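Side-chain contacts in hypothetical protein PA3352 (Pseudomonas aeruginosa, PDB 2FUP), which probably acts as a FlgN-type export chaperone for hook-associated proteins during flagellum assembly: residues Q21-V26 with G99-R104; F30-R35 with P39-L44; Q53-N58 with G124-I129; A79-E84 with A89-R94. All blocks are in the same frame, centred on the assembly; numbering follows the deposited sequence.

Interaction 1. Residues Q21-V26 with G99-R104; sequences QLLQLV and GELLER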
loop_
_atom_site.group_PDB
_atom_site.type_symbol
_atom_site.label_atom_id
_atom_site.label_comp_id
_atom_site.label_asym_id
_atom_site.label_seq_id
_atom_site.Cartn_x
_atom_site.Cartn_y
_atom_site.Cartn_z
ATOM N N GLN A 21 0.617 3.109 -8.253
ATOM C CA GLN A 21 0.522 2.307 -9.448
ATOM C C GLN A 21 -0.693 1.377 -9.341
ATOM O O GLN A 21 -1.408 1.148 -10.326
ATOM C CB GLN A 21 1.824 1.604 -9.766
ATOM C CG GLN A 21 2.841 2.628 -10.277
ATOM C CD GLN A 21 3.956 1.989 -11.054
ATOM O OE1 GLN A 21 4.391 0.904 -10.713
ATOM N NE2 GLN A 21 4.415 2.649 -12.128
ATOM N N LEU A 22 -0.907 0.789 -8.166
ATOM C CA LEU A 22 -2.067 -0.111 -7.965
ATOM C C LEU A 22 -3.388 0.632 -8.221
ATOM O O LEU A 22 -4.254 0.171 -8.941
ATOM C CB LEU A 22 -2.012 -0.727 -6.551
ATOM C CG LEU A 22 -3.099 -1.738 -6.265
ATOM C CD1 LEU A 22 -3.089 -2.894 -7.209
ATOM C CD2 LEU A 22 -2.986 -2.242 -4.816
ATOM N N LEU A 23 -3.489 1.838 -7.647
ATOM C CA LEU A 23 -4.712 2.620 -7.814
ATOM C C LEU A 23 -4.964 2.876 -9.308
ATOM O O LEU A 23 -6.094 2.819 -9.778
ATOM C CB LEU A 23 -4.577 3.908 -7.006
ATOM C CG LEU A 23 -5.779 4.796 -6.964
ATOM C CD1 LEU A 23 -7.006 4.093 -6.399
ATOM C CD2 LEU A 23 -5.432 6.104 -6.194
ATOM N N GLN A 24 -3.914 3.252 -10.039
ATOM C CA GLN A 24 -4.045 3.487 -11.465
ATOM C C GLN A 24 -4.505 2.219 -12.247
ATOM O O GLN A 24 -5.359 2.262 -13.125
ATOM C CB GLN A 24 -2.732 3.975 -12.005
ATOM C CG GLN A 24 -2.440 5.406 -11.540
ATOM C CD GLN A 24 -1.022 5.872 -11.736
ATOM O OE1 GLN A 24 -0.380 5.502 -12.701
ATOM N NE2 GLN A 24 -0.548 6.766 -10.842
ATOM N N LEU A 25 -3.909 1.065 -11.880
ATOM C CA LEU A 25 -4.354 -0.184 -12.496
ATOM C C LEU A 25 -5.805 -0.540 -12.160
ATOM O O LEU A 25 -6.534 -1.092 -12.986
ATOM C CB LEU A 25 -3.421 -1.349 -12.144
ATOM C CG LEU A 25 -1.986 -1.311 -12.663
ATOM C CD1 LEU A 25 -1.167 -2.419 -12.045
ATOM C CD2 LEU A 25 -1.982 -1.357 -14.185
ATOM N N VAL A 26 -6.209 -0.262 -10.918
ATOM C CA VAL A 26 -7.623 -0.484 -10.572
ATOM C C VAL A 26 -8.584 0.444 -11.345
ATOM O O VAL A 26 -9.671 0.047 -11.808
ATOM C CB VAL A 26 -7.860 -0.345 -9.043
ATOM C CG1 VAL A 26 -9.358 -0.483 -8.720
ATOM C CG2 VAL A 26 -7.102 -1.385 -8.346
ATOM N N GLY A 99 -1.509 5.514 4.086
ATOM C CA GLY A 99 -2.790 5.067 4.586
ATOM C C GLY A 99 -3.937 5.551 3.725
ATOM O O GLY A 99 -4.876 4.802 3.420
ATOM N N GLU A 100 -3.884 6.809 3.226
ATOM C CA GLU A 100 -4.940 7.297 2.363
ATOM C C GLU A 100 -4.957 6.505 1.048
ATOM O O GLU A 100 -6.026 6.117 0.595
ATOM C CB GLU A 100 -4.664 8.752 2.031
ATOM C CG GLU A 100 -5.683 9.388 1.161
ATOM C CD GLU A 100 -5.299 10.816 0.830
ATOM O OE1 GLU A 100 -5.341 11.680 1.696
ATOM O OE2 GLU A 100 -4.993 11.090 -0.344
ATOM N N LEU A 101 -3.781 6.279 0.478
ATOM C CA LEU A 101 -3.733 5.579 -0.825
ATOM C C LEU A 101 -4.235 4.156 -0.693
ATOM O O LEU A 101 -4.918 3.674 -1.589
ATOM C CB LEU A 101 -2.312 5.568 -1.354
ATOM C CG LEU A 101 -1.769 6.878 -1.942
ATOM C CD1 LEU A 101 -0.278 6.855 -2.174
ATOM C CD2 LEU A 101 -2.474 7.183 -3.305
ATOM N N LEU A 102 -3.890 3.470 0.387
ATOM C CA LEU A 102 -4.362 2.076 0.548
ATOM C C LEU A 102 -5.870 2.040 0.686
ATOM O O LEU A 102 -6.576 1.154 0.163
ATOM C CB LEU A 102 -3.674 1.371 1.706
ATOM C CG LEU A 102 -2.193 1.149 1.560
ATOM C CD1 LEU A 102 -1.541 0.550 2.844
ATOM C CD2 LEU A 102 -1.889 0.280 0.321
ATOM N N GLU A 103 -6.436 3.031 1.377
ATOM C CA GLU A 103 -7.858 3.076 1.522
ATOM C C GLU A 103 -8.510 3.370 0.148
ATOM O O GLU A 103 -9.558 2.772 -0.220
ATOM C CB GLU A 103 -8.238 4.153 2.578
ATOM C CG GLU A 103 -9.740 4.469 2.652
ATOM C CD GLU A 103 -10.048 5.534 3.755
ATOM O OE1 GLU A 103 -10.198 5.123 4.913
ATOM O OE2 GLU A 103 -10.177 6.745 3.439
ATOM N N ARG A 104 -7.941 4.292 -0.631
ATOM C CA ARG A 104 -8.445 4.566 -1.956
ATOM C C ARG A 104 -8.410 3.304 -2.825
ATOM O O ARG A 104 -9.372 3.036 -3.566
ATOM C CB ARG A 104 -7.605 5.671 -2.607
ATOM C CG ARG A 104 -7.837 7.050 -2.014
ATOM C CD ARG A 104 -6.862 8.089 -2.549
ATOM N NE ARG A 104 -7.206 8.516 -3.908
ATOM C CZ ARG A 104 -6.393 9.191 -4.740
ATOM N NH1 ARG A 104 -5.142 9.502 -4.386
ATOM N NH2 ARG A 104 -6.839 9.546 -5.955
#

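Interaction 2. Residues F30-R35 with P39-L44; sequences FQALER and PVLQQL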
loop_
_atom_site.group_PDB
_atom_site.type_symbol
_atom_site.label_atom_id
_atom_site.label_comp_id
_atom_site.label_asym_id
_atom_site.label_seq_id
_atom_site.Cartn_x
_atom_site.Cartn_y
_atom_site.Cartn_z
ATOM N N PHE A 30 -11.468 -0.589 -14.052
ATOM C CA PHE A 30 -12.803 0.026 -14.071
ATOM C C PHE A 30 -13.163 0.447 -15.486
ATOM O O PHE A 30 -14.270 0.150 -16.005
ATOM C CB PHE A 30 -12.827 1.213 -13.102
ATOM C CG PHE A 30 -14.072 1.952 -13.103
ATOM C CD1 PHE A 30 -15.230 1.351 -12.709
ATOM C CD2 PHE A 30 -14.063 3.291 -13.467
ATOM C CE1 PHE A 30 -16.433 2.075 -12.703
ATOM C CE2 PHE A 30 -15.251 4.021 -13.494
ATOM C CZ PHE A 30 -16.419 3.420 -13.118
ATOM N N GLN A 31 -12.220 1.112 -16.159
ATOM C CA GLN A 31 -12.507 1.550 -17.534
ATOM C C GLN A 31 -12.763 0.376 -18.470
ATOM O O GLN A 31 -13.636 0.353 -19.339
ATOM C CB GLN A 31 -11.359 2.386 -18.071
ATOM C CG GLN A 31 -11.222 3.684 -17.328
ATOM C CD GLN A 31 -10.034 4.498 -17.786
ATOM O OE1 GLN A 31 -9.777 4.673 -18.995
ATOM N NE2 GLN A 31 -9.276 4.981 -16.830
ATOM N N ALA A 32 -11.908 -0.634 -18.331
ATOM C CA ALA A 32 -12.091 -1.839 -19.106
ATOM C C ALA A 32 -13.437 -2.485 -18.862
ATOM O O ALA A 32 -14.056 -2.959 -19.805
ATOM C CB ALA A 32 -11.006 -2.851 -18.763
ATOM N N LEU A 33 -13.827 -2.606 -17.594
ATOM C CA LEU A 33 -15.144 -3.174 -17.267
ATOM C C LEU A 33 -16.281 -2.383 -17.889
ATOM O O LEU A 33 -17.233 -2.972 -18.447
ATOM C CB LEU A 33 -15.350 -3.195 -15.776
ATOM C CG LEU A 33 -14.537 -4.204 -15.020
ATOM C CD1 LEU A 33 -14.615 -3.924 -13.537
ATOM C CD2 LEU A 33 -14.843 -5.642 -15.310
ATOM N N GLU A 34 -16.213 -1.053 -17.766
ATOM C CA GLU A 34 -17.251 -0.174 -18.375
ATOM C C GLU A 34 -17.334 -0.390 -19.861
ATOM O O GLU A 34 -18.424 -0.331 -20.474
ATOM C CB GLU A 34 -16.897 1.296 -18.131
ATOM C CG GLU A 34 -17.079 1.726 -16.676
ATOM C CD GLU A 34 -18.511 1.577 -16.187
ATOM O OE1 GLU A 34 -19.452 1.686 -17.015
ATOM O OE2 GLU A 34 -18.700 1.343 -14.978
ATOM N N ARG A 35 -16.189 -0.629 -20.484
ATOM C CA ARG A 35 -16.137 -0.704 -21.911
ATOM C C ARG A 35 -16.231 -2.110 -22.421
ATOM O O ARG A 35 -16.111 -2.331 -23.631
ATOM C CB ARG A 35 -14.873 -0.076 -22.464
ATOM C CG ARG A 35 -14.646 1.320 -22.038
ATOM C CD ARG A 35 -13.285 1.735 -22.553
ATOM N NE ARG A 35 -12.829 2.968 -21.950
ATOM C CZ ARG A 35 -11.698 3.591 -22.285
ATOM N NH1 ARG A 35 -10.943 3.091 -23.211
ATOM N NH2 ARG A 35 -11.337 4.717 -21.689
ATOM N N PRO A 39 -10.363 -9.106 -22.818
ATOM C CA PRO A 39 -8.971 -9.634 -22.812
ATOM C C PRO A 39 -7.982 -8.920 -21.923
ATOM O O PRO A 39 -7.081 -9.547 -21.356
ATOM C CB PRO A 39 -8.541 -9.540 -24.273
ATOM C CG PRO A 39 -9.812 -9.594 -25.036
ATOM C CD PRO A 39 -10.810 -8.805 -24.195
ATOM N N VAL A 40 -8.174 -7.613 -21.720
ATOM C CA VAL A 40 -7.246 -6.841 -20.931
ATOM C C VAL A 40 -7.344 -7.130 -19.462
ATOM O O VAL A 40 -6.433 -6.876 -18.715
ATOM C CB VAL A 40 -7.417 -5.327 -21.200
ATOM C CG1 VAL A 40 -8.695 -4.753 -20.613
ATOM C CG2 VAL A 40 -6.198 -4.583 -20.807
ATOM N N LEU A 41 -8.502 -7.654 -19.062
ATOM C CA LEU A 41 -8.685 -7.860 -17.610
ATOM C C LEU A 41 -7.659 -8.838 -17.044
ATOM O O LEU A 41 -7.120 -8.587 -15.945
ATOM C CB LEU A 41 -10.071 -8.334 -17.313
ATOM C CG LEU A 41 -11.156 -7.333 -17.681
ATOM C CD1 LEU A 41 -12.479 -8.089 -17.482
ATOM C CD2 LEU A 41 -11.152 -6.032 -16.959
ATOM N N GLN A 42 -7.370 -9.918 -17.780
ATOM C CA GLN A 42 -6.321 -10.847 -17.329
ATOM C C GLN A 42 -4.956 -10.196 -17.214
ATOM O O GLN A 42 -4.181 -10.476 -16.295
ATOM C CB GLN A 42 -6.223 -12.063 -18.257
ATOM C CG GLN A 42 -5.109 -13.065 -17.898
ATOM C CD GLN A 42 -5.150 -14.283 -18.811
ATOM O OE1 GLN A 42 -5.718 -14.248 -19.916
ATOM N NE2 GLN A 42 -4.540 -15.375 -18.354
ATOM N N GLN A 43 -4.651 -9.310 -18.165
ATOM C CA GLN A 43 -3.356 -8.644 -18.185
ATOM C C GLN A 43 -3.200 -7.649 -17.040
ATOM O O GLN A 43 -2.135 -7.477 -16.454
ATOM C CB GLN A 43 -3.127 -7.971 -19.551
ATOM C CG GLN A 43 -3.101 -8.915 -20.705
ATOM C CD GLN A 43 -2.365 -10.215 -20.449
ATOM O OE1 GLN A 43 -1.223 -10.218 -19.968
ATOM N NE2 GLN A 43 -3.020 -11.331 -20.733
ATOM N N LEU A 44 -4.299 -6.965 -16.713
ATOM C CA LEU A 44 -4.305 -6.057 -15.575
ATOM C C LEU A 44 -4.137 -6.800 -14.255
ATOM O O LEU A 44 -3.428 -6.334 -13.357
ATOM C CB LEU A 44 -5.592 -5.208 -15.554
ATOM C CG LEU A 44 -5.666 -4.212 -16.741
ATOM C CD1 LEU A 44 -6.998 -3.573 -16.778
ATOM C CD2 LEU A 44 -4.588 -3.185 -16.637
#

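Interaction 3. Residues Q53-N58 with G124-I129; sequences QQLERN and GSLLNI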
loop_
_atom_site.group_PDB
_atom_site.type_symbol
_atom_site.label_atom_id
_atom_site.label_comp_id
_atom_site.label_asym_id
_atom_site.label_seq_id
_atom_site.Cartn_x
_atom_site.Cartn_y
_atom_site.Cartn_z
ATOM N N GLN A 53 2.325 -8.175 -4.045
ATOM C CA GLN A 53 3.419 -8.910 -3.363
ATOM C C GLN A 53 4.376 -7.943 -2.682
ATOM O O GLN A 53 4.789 -8.147 -1.495
ATOM C CB GLN A 53 4.240 -9.712 -4.361
ATOM N N GLN A 54 4.770 -6.904 -3.409
ATOM C CA GLN A 54 5.672 -5.919 -2.869
ATOM C C GLN A 54 5.004 -5.201 -1.722
ATOM O O GLN A 54 5.635 -4.940 -0.681
ATOM C CB GLN A 54 6.202 -4.894 -3.907
ATOM C CG GLN A 54 7.128 -5.516 -4.964
ATOM C CD GLN A 54 7.266 -4.696 -6.221
ATOM O OE1 GLN A 54 6.254 -4.360 -6.883
ATOM N NE2 GLN A 54 8.489 -4.285 -6.518
ATOM N N LEU A 55 3.745 -4.796 -1.859
ATOM C CA LEU A 55 3.068 -4.132 -0.731
ATOM C C LEU A 55 2.969 -5.019 0.556
ATOM O O LEU A 55 3.116 -4.546 1.688
ATOM C CB LEU A 55 1.666 -3.617 -1.157
ATOM C CG LEU A 55 1.685 -2.360 -2.086
ATOM C CD1 LEU A 55 0.392 -2.211 -2.867
ATOM C CD2 LEU A 55 2.053 -1.073 -1.377
ATOM N N GLU A 56 2.681 -6.297 0.324
ATOM C CA GLU A 56 2.592 -7.274 1.425
ATOM C C GLU A 56 3.958 -7.397 2.144
ATOM O O GLU A 56 4.034 -7.308 3.376
ATOM C CB GLU A 56 2.153 -8.635 0.866
ATOM C CG GLU A 56 2.319 -9.868 1.761
ATOM C CD GLU A 56 2.578 -11.236 0.966
ATOM O OE1 GLU A 56 3.366 -11.276 -0.035
ATOM O OE2 GLU A 56 2.027 -12.287 1.393
ATOM N N ARG A 57 4.968 -7.633 1.345
ATOM C CA ARG A 57 6.346 -7.774 1.887
ATOM C C ARG A 57 6.774 -6.489 2.584
ATOM O O ARG A 57 7.314 -6.477 3.726
ATOM C CB ARG A 57 7.345 -8.187 0.808
ATOM C CG ARG A 57 7.295 -9.650 0.485
ATOM C CD ARG A 57 8.450 -10.103 -0.396
ATOM N NE ARG A 57 8.330 -11.541 -0.590
ATOM C CZ ARG A 57 9.273 -12.318 -1.095
ATOM N NH1 ARG A 57 10.422 -11.797 -1.520
ATOM N NH2 ARG A 57 9.033 -13.616 -1.199
ATOM N N ASN A 58 6.508 -5.346 1.983
ATOM C CA ASN A 58 6.984 -4.129 2.557
ATOM C C ASN A 58 6.165 -3.817 3.817
ATOM O O ASN A 58 6.727 -3.262 4.781
ATOM C CB ASN A 58 6.982 -3.005 1.514
ATOM C CG ASN A 58 8.195 -3.085 0.504
ATOM O OD1 ASN A 58 9.122 -3.874 0.641
ATOM N ND2 ASN A 58 8.127 -2.293 -0.549
ATOM N N GLY A 124 -8.407 -7.451 -2.890
ATOM C CA GLY A 124 -9.246 -7.198 -1.736
ATOM C C GLY A 124 -8.594 -7.763 -0.499
ATOM O O GLY A 124 -8.487 -7.076 0.524
ATOM N N SER A 125 -8.156 -9.011 -0.606
ATOM C CA SER A 125 -7.421 -9.667 0.480
ATOM C C SER A 125 -6.184 -8.912 0.958
ATOM O O SER A 125 -6.020 -8.681 2.168
ATOM C CB SER A 125 -6.942 -11.038 0.030
ATOM O OG SER A 125 -8.014 -11.922 0.036
ATOM N N LEU A 126 -5.297 -8.575 0.015
ATOM C CA LEU A 126 -4.049 -7.911 0.357
ATOM C C LEU A 126 -4.321 -6.614 1.082
ATOM O O LEU A 126 -3.603 -6.275 2.018
ATOM C CB LEU A 126 -3.246 -7.601 -0.900
ATOM C CG LEU A 126 -2.227 -6.455 -0.752
ATOM C CD1 LEU A 126 -0.894 -6.965 -0.211
ATOM C CD2 LEU A 126 -2.086 -5.730 -2.085
ATOM N N LEU A 127 -5.324 -5.870 0.612
ATOM C CA LEU A 127 -5.666 -4.568 1.203
ATOM C C LEU A 127 -6.284 -4.766 2.596
ATOM O O LEU A 127 -6.033 -3.959 3.518
ATOM C CB LEU A 127 -6.583 -3.765 0.258
ATOM C CG LEU A 127 -5.813 -3.340 -0.999
ATOM C CD1 LEU A 127 -6.753 -2.906 -2.105
ATOM C CD2 LEU A 127 -4.875 -2.220 -0.658
ATOM N N ASN A 128 -7.055 -5.845 2.767
ATOM C CA ASN A 128 -7.570 -6.190 4.114
ATOM C C ASN A 128 -6.399 -6.348 5.057
ATOM O O ASN A 128 -6.334 -5.698 6.099
ATOM C CB ASN A 128 -8.389 -7.491 4.110
ATOM C CG ASN A 128 -9.755 -7.318 3.494
ATOM O OD1 ASN A 128 -10.269 -6.203 3.387
ATOM N ND2 ASN A 128 -10.362 -8.423 3.088
ATOM N N ILE A 129 -5.463 -7.197 4.649
ATOM C CA ILE A 129 -4.258 -7.488 5.431
ATOM C C ILE A 129 -3.461 -6.209 5.760
ATOM O O ILE A 129 -3.136 -5.963 6.931
ATOM C CB ILE A 129 -3.365 -8.495 4.673
ATOM C CG1 ILE A 129 -4.083 -9.839 4.569
ATOM C CG2 ILE A 129 -1.978 -8.640 5.334
ATOM C CD1 ILE A 129 -3.614 -10.656 3.408
#

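Interaction 4. Residues A79-E84 with A89-R94; sequences ARYARE and AELLAR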
loop_
_atom_site.group_PDB
_atom_site.type_symbol
_atom_site.label_atom_id
_atom_site.label_comp_id
_atom_site.label_asym_id
_atom_site.label_seq_id
_atom_site.Cartn_x
_atom_site.Cartn_y
_atom_site.Cartn_z
ATOM N N ALA A 79 4.804 7.473 15.479
ATOM C CA ALA A 79 5.181 8.777 16.046
ATOM C C ALA A 79 6.209 8.696 17.129
ATOM O O ALA A 79 7.131 9.546 17.250
ATOM C CB ALA A 79 3.952 9.497 16.530
ATOM N N ARG A 80 6.128 7.668 17.958
ATOM C CA ARG A 80 7.163 7.437 18.962
ATOM C C ARG A 80 8.525 7.118 18.347
ATOM O O ARG A 80 9.557 7.615 18.749
ATOM C CB ARG A 80 6.754 6.319 19.919
ATOM C CG ARG A 80 7.826 5.988 20.976
ATOM C CD ARG A 80 8.054 7.141 21.939
ATOM N NE ARG A 80 9.379 7.073 22.556
ATOM C CZ ARG A 80 10.467 7.703 22.109
ATOM N NH1 ARG A 80 10.429 8.485 21.037
ATOM N NH2 ARG A 80 11.615 7.558 22.759
ATOM N N TYR A 81 8.488 6.257 17.342
ATOM C CA TYR A 81 9.704 5.954 16.597
ATOM C C TYR A 81 10.325 7.221 15.996
ATOM O O TYR A 81 11.549 7.375 15.992
ATOM C CB TYR A 81 9.359 4.971 15.485
ATOM C CG TYR A 81 10.510 4.472 14.662
ATOM C CD1 TYR A 81 11.210 3.366 15.034
ATOM C CD2 TYR A 81 10.858 5.111 13.485
ATOM C CE1 TYR A 81 12.260 2.902 14.258
ATOM C CE2 TYR A 81 11.897 4.685 12.703
ATOM C CZ TYR A 81 12.597 3.566 13.087
ATOM O OH TYR A 81 13.646 3.068 12.312
ATOM N N ALA A 82 9.481 8.060 15.441
ATOM C CA ALA A 82 9.884 9.251 14.717
ATOM C C ALA A 82 10.379 10.411 15.584
ATOM O O ALA A 82 11.030 11.339 15.071
ATOM C CB ALA A 82 8.688 9.724 13.918
ATOM N N ARG A 83 9.968 10.395 16.842
ATOM C CA ARG A 83 10.028 11.581 17.694
ATOM C C ARG A 83 11.380 12.273 17.677
ATOM O O ARG A 83 11.415 13.509 17.576
ATOM C CB ARG A 83 9.611 11.173 19.130
ATOM C CG ARG A 83 9.666 12.257 20.211
ATOM C CD ARG A 83 9.633 11.601 21.628
ATOM N NE ARG A 83 8.418 10.811 21.835
ATOM N N GLU A 84 12.449 11.525 17.849
ATOM C CA GLU A 84 13.789 12.136 17.905
ATOM C C GLU A 84 14.579 11.994 16.592
ATOM O O GLU A 84 15.815 12.198 16.576
ATOM C CB GLU A 84 14.566 11.534 19.049
ATOM C CG GLU A 84 13.885 11.720 20.402
ATOM C CD GLU A 84 13.955 13.160 20.899
ATOM N N ALA A 89 9.399 13.774 10.655
ATOM C CA ALA A 89 8.212 14.428 10.080
ATOM C C ALA A 89 7.887 13.818 8.722
ATOM O O ALA A 89 6.709 13.615 8.369
ATOM C CB ALA A 89 8.429 15.917 9.953
ATOM N N GLU A 90 8.923 13.479 7.945
ATOM C CA GLU A 90 8.700 12.831 6.691
ATOM C C GLU A 90 8.129 11.445 6.913
ATOM O O GLU A 90 7.263 11.019 6.121
ATOM C CB GLU A 90 10.017 12.673 5.903
ATOM C CG GLU A 90 10.355 13.840 5.125
ATOM C CD GLU A 90 9.417 13.987 3.978
ATOM O OE1 GLU A 90 9.027 12.995 3.314
ATOM O OE2 GLU A 90 9.052 15.088 3.771
ATOM N N LEU A 91 8.631 10.650 7.881
ATOM C CA LEU A 91 8.016 9.356 8.173
ATOM C C LEU A 91 6.505 9.469 8.376
ATOM O O LEU A 91 5.724 8.665 7.858
ATOM C CB LEU A 91 8.664 8.658 9.383
ATOM C CG LEU A 91 10.089 8.130 9.285
ATOM C CD1 LEU A 91 10.644 7.706 10.576
ATOM C CD2 LEU A 91 10.106 6.974 8.309
ATOM N N LEU A 92 6.144 10.396 9.247
ATOM C CA LEU A 92 4.718 10.565 9.590
ATOM C C LEU A 92 3.906 10.992 8.344
ATOM O O LEU A 92 2.821 10.438 8.094
ATOM C CB LEU A 92 4.529 11.521 10.779
ATOM C CG LEU A 92 4.876 10.859 12.103
ATOM C CD1 LEU A 92 4.953 12.044 13.049
ATOM C CD2 LEU A 92 3.872 9.848 12.543
ATOM N N ALA A 93 4.384 11.959 7.571
ATOM C CA ALA A 93 3.698 12.445 6.408
ATOM C C ALA A 93 3.514 11.301 5.398
ATOM O O ALA A 93 2.453 11.119 4.769
ATOM C CB ALA A 93 4.471 13.552 5.779
ATOM N N ARG A 94 4.589 10.537 5.162
ATOM C CA ARG A 94 4.498 9.416 4.211
ATOM C C ARG A 94 3.592 8.302 4.740
ATOM O O ARG A 94 2.852 7.709 3.975
ATOM C CB ARG A 94 5.918 8.899 3.858
ATOM C CG ARG A 94 6.807 9.931 3.232
ATOM C CD ARG A 94 6.435 10.387 1.822
ATOM N NE ARG A 94 5.265 11.198 1.754
ATOM C CZ ARG A 94 5.152 12.518 1.942
ATOM N NH1 ARG A 94 6.141 13.280 2.339
ATOM N NH2 ARG A 94 3.963 13.059 1.788
#

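Interaction 1. Residues Q21-V26 with G99-R104
Between these segments, helices 7-34 and 88-114 come nearest at L23 and R104, whose CA atoms are 7.2 Å apart. The main side-chain contact is a methyl over a flat cation: L23 CD2 lies 3.5 Å from R104 CZ and stands above the middle of one guanidinium face, while NE, NH1 and NH2 all lie slightly farther from it. Because the R104 chain bends at chi3 (76°), the guanidinium folds back across the leucine, and the two side chains cross at about a right angle. The other branch of L23 reaches the backbone, where CD1 approaches R104 O at 3.8 Å. On the preceding helical turn L101 adds a looser apolar contact, its CD2 lying 4.3 Å from L23 CD2. Beyond the two segments, L23 also packs on C105, and L101 leans on I16, A19 and N20 of helix 7-34. Contact over the guanidinium face is dispersive and uses no N-H group, since these point outward in the plane of the cation; the exposed arginine can therefore lie across a partly exposed leucine, shielding it, without burying its polar edge against it.

Interaction 2. Residues F30-R35 with P39-L44
A32 meets V40 and L41 where segment 30-35, late in helix 7-34, lies beside segment 39-44, early in helix 39-68, and every cross-contact here is between aliphatic carbons. The segment axes approach to 9.7 Å with an angle of 163° between their directions, so the two are nearly antiparallel, as expected of a helical hairpin closed by a short turn. A32 CB points toward the partner helix and sits 3.5 Å from V40 CG1 and 3.7 Å from L41 CD2. That valine branch lies between its own backbone N and carbonyl carbon (chi1 72°), which directs it at the alanine. Beside this, L33 and L41 cross at about a right angle, with L33 CD2 4.0 Å from L41 CD1 and nearly as close to L41 CD2; the isopropyl group of L41 thus bridges two successive residues of the facing helix.

The aromatic contacts involve F30, on the side away from helix 39-68. E34 CG lies 4.0 Å above one face of the F30 ring, toward its rim, and the same ring takes part in a cation-pi contact with R111 of helix 88-114. The backbone bond from E34 N to F30 O keeps the last turn helical. Between these segments the contact is purely apolar and depends on fit rather than directional bonds, V40 CG1 and L41 CD2 both packing on the A32 methyl.

Interaction 3. Residues Q53-N58 with G124-I129
L126 lays its CD1 methyl against the backbone-proximal part of E56, 3.6 Å from E56 CB and 3.7 Å from E56 N. The CA atoms of these two residues are 6.8 Å apart, the nearest pair between the segments. L126 points toward helix 39-68 and has CG anti to its N, although chi1 is 157° and chi2 86°, both some way from the usual staggered values; this rotation turns CD1 onto the helix surface between E56 and L55. There the same methyl also meets L55 CB at 4.3 Å. The second branch leans toward the buried end of L55, where L126 CD2 makes a loose approach of 4.4 Å to L55 CD1.

Of the E56 side chain, CB makes the contact. The chain runs extended beyond CG (chi2 -150°) and carries the carboxylate past the leucine, leaving E56 OE1 6.1 Å from L126 CD1, well beyond packing distance. The charged end can thus stay at the partly exposed edge while CB closes over the apolar methyl.

Between these segments L126 carries most of the contact of helix 121-130 with helix 39-68. On other sides of the same segments, L55 reaches D15 and L22 of helix 7-34, L127 packs on L102 and C105 of helix 88-114, and N58 ND2 donates a hydrogen bond to D15 OD2. The contact therefore lies inside an all-helical bundle, with three long helices and the short helix 121-130 converging around it.

Interaction 4. Residues A79-E84 with A89-R94
Y81 and L91 form the inner, closely packed side of this contact: L91 CD1 comes to 3.9 Å from Y81 CE2 and equally near CD2, meeting the ring at its edge and in its plane. The arrangement is therefore edge packing, with neither ring face engaged by the leucine. With its CG anti to the backbone N (chi1 -176°), the tyrosine places its ring beside the leucine, where it also packs on L8 of helix 7-34 and on I65 and L66 of helix 39-68. L91 in turn touches L8 and L9.

The nearest CA pairs are A79 with L92 at 6.7 Å and A82 with L91. The chain doubles back through a short connection, and helix 75-82 packs at an angle against the start of helix 88-114, a helix-turn-helix hairpin in the general sense; its contact sets two alanines against two leucines, with Y81 beside L91.

The other flank is looser and less buried. There the partly exposed A79 and L92 meet, L92 CD2 resting on A79, 3.9 Å from its N and 4.0 Å from its CB. Between the two leucines A82 is packed less closely, its CB 4.4 Å from both L91 CD1 and L92 CG. Away from this contact, R94 NH1 makes a salt bridge with OE1 of the exposed E90 at 3.1 Å, on the syn side but 30° out of the carboxylate plane, with OE1 nearly in the guanidinium plane. A93 CB lies over one face of that guanidinium, toward its rim, and R94 NH2 forms a second salt bridge with E97.

In the fold
From the N terminus, helix 7-34 supplies the first segments of interactions 1 and 2. Interaction 2 closes the shortest loop, the turn into helix 39-68, and is nested within the long loop that interaction 1 closes on helix 88-114. Interaction 3 opens on helix 39-68 and ends on helix 121-130; its segments alternate with those of interaction 1, so the two long loops cross, and L22-L55 and L102-L127 packing joins them. Interaction 4, the hairpin between helices 75-82 and 88-114, nests inside both. Interactions 2 and 4 lie about 39 Å apart between centres, on opposite sides of the chain's centre, with interactions 1 and 3 tying the middle of the elongated bundle.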